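Local coordinates for toxin-like protein (Paenibacillus larvae subsp. larvae BRL-230010, PDB 5DZQ), which probably acts as a C3-like mono-ADP-ribosyltransferase toxin, transferring ADP-ribose from NAD+ to a protein target, at residues B[130-141]-B[180-191]. Numbering follows the deposited sequence.
Sequences GKIRTEYGYLST and ELLLPRNTKYKI
Arg133 and Tyr189 form a hydrogen-bonded antiparallel pair, with Arg133 N to Tyr189 O at 2.8 Å and Tyr189 N to Arg133 O at 3.0 Å. Glu135 N also donates to Thr187 O. A second ladder joins 139-141 to 180-183. Its Leu139-Leu183 pair is bonded both ways, but each N-H meets the carbonyl from above its plane. Leu181 O takes two bonds from Thr141, from N and from OG1, on opposite faces of the carbonyl. The threonine hydroxyl sits between its own backbone N and carbonyl carbon (chi1 63°), which brings Thr141 OG1 to 2.9 Å from Leu181 O. At the far end, Lys190 NZ donates to Gly130 O at 2.7 Å.

Two CH-pi contacts set aliphatic carbons over tyrosine faces. Arg185 CB is centred over the Tyr138 ring, 4.0 Å from its centroid. Arg133 CB lies toward the rim of the Tyr189 ring, and the two side chains run side by side. Leu139 CB meets Leu183 CB at 3.9 Å, while Leu139 CD2 touches Thr187 CG2, the two side chains crossing at about a right angle.

Two waters link the segments where each turns between its strands. One water donates to Tyr136 O and accepts from Arg185 NH1. Another accepts from Thr187 N and lies 2.7 Å from Gly137 O.

The two ladders belong to separate sheets, as in the paired-sheet core of ADP-ribosyltransferases. Within this chain, strand 132-135 is an edge strand of the five-stranded sheet, and 139-142 of the three-stranded one. Tyr138 packs on helix 69-83, where Asp79 bonds its hydroxyl and forms a salt bridge with Arg185. Leu183, Thr187, Tyr189 and Ile191 contact strand 203-211.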
loop_
_atom_site.group_PDB
_atom_site.type_symbol
_atom_site.label_atom_id
_atom_site.label_comp_id
_atom_site.label_asym_id
_atom_site.label_seq_id
_atom_site.Cartn_x
_atom_site.Cartn_y
_atom_site.Cartn_z
ATOM N N GLY B 130 11.178 -16.947 -18.571
ATOM C CA GLY B 130 12.499 -17.119 -19.147
ATOM C C GLY B 130 13.209 -15.801 -19.379
ATOM O O GLY B 130 14.392 -15.772 -19.722
ATOM N N LYS B 131 12.488 -14.705 -19.178
ATOM C CA LYS B 131 13.001 -13.381 -19.508
ATOM C C LYS B 131 13.401 -12.589 -18.265
ATOM O O LYS B 131 12.952 -12.884 -17.153
ATOM C CB LYS B 131 11.962 -12.616 -20.332
ATOM C CG LYS B 131 11.758 -13.226 -21.724
ATOM C CD LYS B 131 10.441 -12.820 -22.359
ATOM C CE LYS B 131 10.597 -11.622 -23.292
ATOM N NZ LYS B 131 9.292 -11.156 -23.858
ATOM N N ILE B 132 14.266 -11.597 -18.454
ATOM C CA ILE B 132 14.724 -10.777 -17.338
ATOM C C ILE B 132 13.928 -9.480 -17.298
ATOM O O ILE B 132 13.821 -8.776 -18.307
ATOM C CB ILE B 132 16.239 -10.490 -17.437
ATOM C CG1 ILE B 132 17.021 -11.792 -17.252
ATOM C CG2 ILE B 132 16.675 -9.490 -16.381
ATOM C CD1 ILE B 132 18.512 -11.655 -17.468
ATOM N N ARG B 133 13.343 -9.188 -16.138
ATOM C CA ARG B 133 12.571 -7.960 -15.942
ATOM C C ARG B 133 13.303 -6.994 -15.025
ATOM O O ARG B 133 14.167 -7.396 -14.248
ATOM C CB ARG B 133 11.197 -8.269 -15.342
ATOM C CG ARG B 133 10.410 -9.329 -16.082
ATOM C CD ARG B 133 9.542 -8.705 -17.138
ATOM N NE ARG B 133 8.655 -7.695 -16.572
ATOM C CZ ARG B 133 7.859 -6.922 -17.301
ATOM N NH1 ARG B 133 7.847 -7.056 -18.621
ATOM N NH2 ARG B 133 7.078 -6.021 -16.716
ATOM N N THR B 134 12.933 -5.722 -15.100
ATOM C CA THR B 134 13.480 -4.715 -14.204
ATOM C C THR B 134 12.358 -4.100 -13.375
ATOM O O THR B 134 11.318 -3.740 -13.914
ATOM C CB THR B 134 14.211 -3.606 -14.986
ATOM O OG1 THR B 134 15.340 -4.166 -15.666
ATOM C CG2 THR B 134 14.687 -2.516 -14.042
ATOM N N GLU B 135 12.560 -4.017 -12.062
ATOM C CA GLU B 135 11.669 -3.260 -11.199
ATOM C C GLU B 135 12.267 -1.866 -11.021
ATOM O O GLU B 135 13.327 -1.714 -10.426
ATOM C CB GLU B 135 11.484 -3.939 -9.838
ATOM C CG GLU B 135 10.641 -3.116 -8.844
ATOM C CD GLU B 135 9.321 -2.632 -9.437
ATOM O OE1 GLU B 135 8.596 -3.475 -10.015
ATOM O OE2 GLU B 135 9.020 -1.406 -9.354
ATOM N N TYR B 136 11.587 -0.857 -11.545
ATOM C CA TYR B 136 12.071 0.512 -11.456
ATOM C C TYR B 136 12.087 1.079 -10.040
ATOM O O TYR B 136 12.994 1.823 -9.672
ATOM C CB TYR B 136 11.216 1.388 -12.349
ATOM C CG TYR B 136 11.375 1.019 -13.799
ATOM C CD1 TYR B 136 12.637 0.763 -14.329
ATOM C CD2 TYR B 136 10.277 0.907 -14.634
ATOM C CE1 TYR B 136 12.801 0.419 -15.658
ATOM C CE2 TYR B 136 10.432 0.570 -15.973
ATOM C CZ TYR B 136 11.695 0.321 -16.474
ATOM O OH TYR B 136 11.857 -0.024 -17.797
ATOM N N GLY B 137 11.066 0.755 -9.255
ATOM C CA GLY B 137 11.014 1.225 -7.887
ATOM C C GLY B 137 11.961 0.421 -7.013
ATOM O O GLY B 137 12.587 -0.524 -7.482
ATOM N N TYR B 138 12.085 0.819 -5.751
ATOM C CA TYR B 138 12.768 -0.004 -4.757
ATOM C C TYR B 138 11.915 -1.243 -4.552
ATOM O O TYR B 138 10.699 -1.196 -4.722
ATOM C CB TYR B 138 12.960 0.745 -3.441
ATOM C CG TYR B 138 13.933 1.902 -3.558
ATOM C CD1 TYR B 138 15.308 1.693 -3.466
ATOM C CD2 TYR B 138 13.479 3.182 -3.804
ATOM C CE1 TYR B 138 16.210 2.755 -3.593
ATOM C CE2 TYR B 138 14.363 4.238 -3.928
ATOM C CZ TYR B 138 15.724 4.020 -3.831
ATOM O OH TYR B 138 16.590 5.092 -3.965
ATOM N N LEU B 139 12.545 -2.346 -4.190
ATOM C CA LEU B 139 11.823 -3.605 -4.146
ATOM C C LEU B 139 11.743 -4.136 -2.712
ATOM O O LEU B 139 12.690 -4.743 -2.212
ATOM C CB LEU B 139 12.504 -4.604 -5.075
ATOM C CG LEU B 139 11.902 -5.999 -5.243
ATOM C CD1 LEU B 139 10.461 -5.890 -5.670
ATOM C CD2 LEU B 139 12.711 -6.789 -6.260
ATOM N N SER B 140 10.610 -3.890 -2.057
ATOM C CA SER B 140 10.386 -4.396 -0.702
ATOM C C SER B 140 9.788 -5.789 -0.797
ATOM O O SER B 140 8.872 -6.016 -1.591
ATOM C CB SER B 140 9.452 -3.483 0.089
ATOM O OG SER B 140 9.894 -2.141 0.008
ATOM N N THR B 141 10.302 -6.709 0.011
ATOM C CA THR B 141 9.858 -8.097 -0.034
ATOM C C THR B 141 9.636 -8.623 1.379
ATOM O O THR B 141 10.246 -8.128 2.326
ATOM C CB THR B 141 10.868 -8.978 -0.753
ATOM O OG1 THR B 141 12.114 -8.984 -0.036
ATOM C CG2 THR B 141 11.117 -8.463 -2.173
ATOM N N GLU B 180 11.270 -6.764 6.815
ATOM C CA GLU B 180 11.187 -6.994 5.387
ATOM C C GLU B 180 12.597 -6.869 4.816
ATOM O O GLU B 180 13.500 -6.341 5.481
ATOM C CB GLU B 180 10.245 -5.987 4.712
ATOM C CG GLU B 180 8.777 -6.157 5.098
ATOM C CD GLU B 180 7.821 -5.379 4.203
ATOM O OE1 GLU B 180 8.288 -4.561 3.389
ATOM O OE2 GLU B 180 6.594 -5.591 4.306
ATOM N N LEU B 181 12.785 -7.356 3.595
ATOM C CA LEU B 181 14.063 -7.225 2.924
ATOM C C LEU B 181 13.907 -6.226 1.780
ATOM O O LEU B 181 13.042 -6.375 0.906
ATOM C CB LEU B 181 14.564 -8.577 2.419
ATOM C CG LEU B 181 15.972 -8.565 1.815
ATOM C CD1 LEU B 181 17.026 -8.087 2.826
ATOM C CD2 LEU B 181 16.346 -9.931 1.269
ATOM N N LEU B 182 14.742 -5.195 1.798
ATOM C CA LEU B 182 14.621 -4.100 0.849
ATOM C C LEU B 182 15.722 -4.201 -0.185
ATOM O O LEU B 182 16.903 -4.218 0.151
ATOM C CB LEU B 182 14.689 -2.748 1.569
ATOM C CG LEU B 182 14.662 -1.517 0.663
ATOM C CD1 LEU B 182 13.342 -1.452 -0.112
ATOM C CD2 LEU B 182 14.860 -0.261 1.499
ATOM N N LEU B 183 15.338 -4.285 -1.449
ATOM C CA LEU B 183 16.332 -4.398 -2.506
ATOM C C LEU B 183 16.449 -3.073 -3.251
ATOM O O LEU B 183 15.511 -2.273 -3.242
ATOM C CB LEU B 183 15.971 -5.540 -3.469
ATOM C CG LEU B 183 16.543 -6.914 -3.094
ATOM C CD1 LEU B 183 15.818 -7.493 -1.897
ATOM C CD2 LEU B 183 16.510 -7.883 -4.266
ATOM N N PRO B 184 17.620 -2.822 -3.879
ATOM C CA PRO B 184 17.819 -1.593 -4.652
ATOM C C PRO B 184 16.756 -1.371 -5.735
ATOM O O PRO B 184 16.145 -2.316 -6.246
ATOM C CB PRO B 184 19.196 -1.804 -5.306
ATOM C CG PRO B 184 19.909 -2.738 -4.389
ATOM C CD PRO B 184 18.846 -3.640 -3.809
ATOM N N ARG B 185 16.556 -0.115 -6.096
ATOM C CA ARG B 185 15.768 0.198 -7.273
ATOM C C ARG B 185 16.503 -0.351 -8.504
ATOM O O ARG B 185 17.701 -0.656 -8.440
ATOM C CB ARG B 185 15.531 1.703 -7.389
ATOM C CG ARG B 185 16.784 2.498 -7.721
ATOM C CD ARG B 185 16.502 3.982 -7.672
ATOM N NE ARG B 185 17.689 4.760 -8.010
ATOM C CZ ARG B 185 17.970 5.216 -9.225
ATOM N NH1 ARG B 185 17.155 4.983 -10.241
ATOM N NH2 ARG B 185 19.073 5.923 -9.420
ATOM N N ASN B 186 15.775 -0.506 -9.606
ATOM C CA ASN B 186 16.296 -1.132 -10.833
ATOM C C ASN B 186 16.823 -2.556 -10.647
ATOM O O ASN B 186 17.701 -3.000 -11.386
ATOM C CB ASN B 186 17.391 -0.260 -11.459
ATOM C CG ASN B 186 16.843 1.015 -12.052
ATOM O OD1 ASN B 186 15.667 1.093 -12.403
ATOM N ND2 ASN B 186 17.695 2.029 -12.167
ATOM N N THR B 187 16.275 -3.284 -9.682
ATOM C CA THR B 187 16.657 -4.684 -9.510
ATOM C C THR B 187 16.234 -5.478 -10.736
ATOM O O THR B 187 15.135 -5.289 -11.256
ATOM C CB THR B 187 16.036 -5.294 -8.248
ATOM O OG1 THR B 187 16.759 -4.824 -7.104
ATOM C CG2 THR B 187 16.116 -6.813 -8.273
ATOM N N LYS B 188 17.131 -6.331 -11.219
ATOM C CA LYS B 188 16.847 -7.167 -12.376
ATOM C C LYS B 188 16.621 -8.570 -11.878
ATOM O O LYS B 188 17.371 -9.056 -11.038
ATOM C CB LYS B 188 17.994 -7.123 -13.397
ATOM C CG LYS B 188 18.118 -5.774 -14.125
ATOM C CD LYS B 188 18.956 -5.871 -15.385
ATOM C CE LYS B 188 18.889 -4.565 -16.189
ATOM N NZ LYS B 188 19.452 -4.720 -17.568
ATOM N N TYR B 189 15.574 -9.217 -12.376
ATOM C CA TYR B 189 15.278 -10.569 -11.960
ATOM C C TYR B 189 14.810 -11.396 -13.148
ATOM O O TYR B 189 14.098 -10.902 -14.028
ATOM C CB TYR B 189 14.232 -10.575 -10.834
ATOM C CG TYR B 189 12.919 -9.927 -11.194
ATOM C CD1 TYR B 189 12.732 -8.559 -11.046
ATOM C CD2 TYR B 189 11.854 -10.686 -11.667
ATOM C CE1 TYR B 189 11.525 -7.958 -11.374
ATOM C CE2 TYR B 189 10.646 -10.098 -11.993
ATOM C CZ TYR B 189 10.487 -8.734 -11.842
ATOM O OH TYR B 189 9.294 -8.146 -12.169
ATOM N N LYS B 190 15.244 -12.651 -13.181
ATOM C CA LYS B 190 14.850 -13.553 -14.246
ATOM C C LYS B 190 13.657 -14.381 -13.807
ATOM O O LYS B 190 13.686 -15.031 -12.760
ATOM C CB LYS B 190 16.008 -14.463 -14.647
ATOM C CG LYS B 190 15.639 -15.498 -15.695
ATOM C CD LYS B 190 16.765 -16.498 -15.864
ATOM C CE LYS B 190 16.427 -17.534 -16.911
ATOM N NZ LYS B 190 16.315 -16.904 -18.249
ATOM N N ILE B 191 12.602 -14.363 -14.607
ATOM C CA ILE B 191 11.432 -15.152 -14.281
ATOM C C ILE B 191 11.718 -16.595 -14.677
ATOM O O ILE B 191 11.825 -16.917 -15.862
ATOM C CB ILE B 191 10.183 -14.605 -14.980
ATOM C CG1 ILE B 191 9.848 -13.234 -14.384
ATOM C CG2 ILE B 191 9.012 -15.567 -14.840
ATOM C CD1 ILE B 191 8.652 -12.563 -14.997
HETATM O O HOH W 1 14.992 3.142 -10.569
HETATM O O HOH W 2 13.999 -2.836 -7.704
#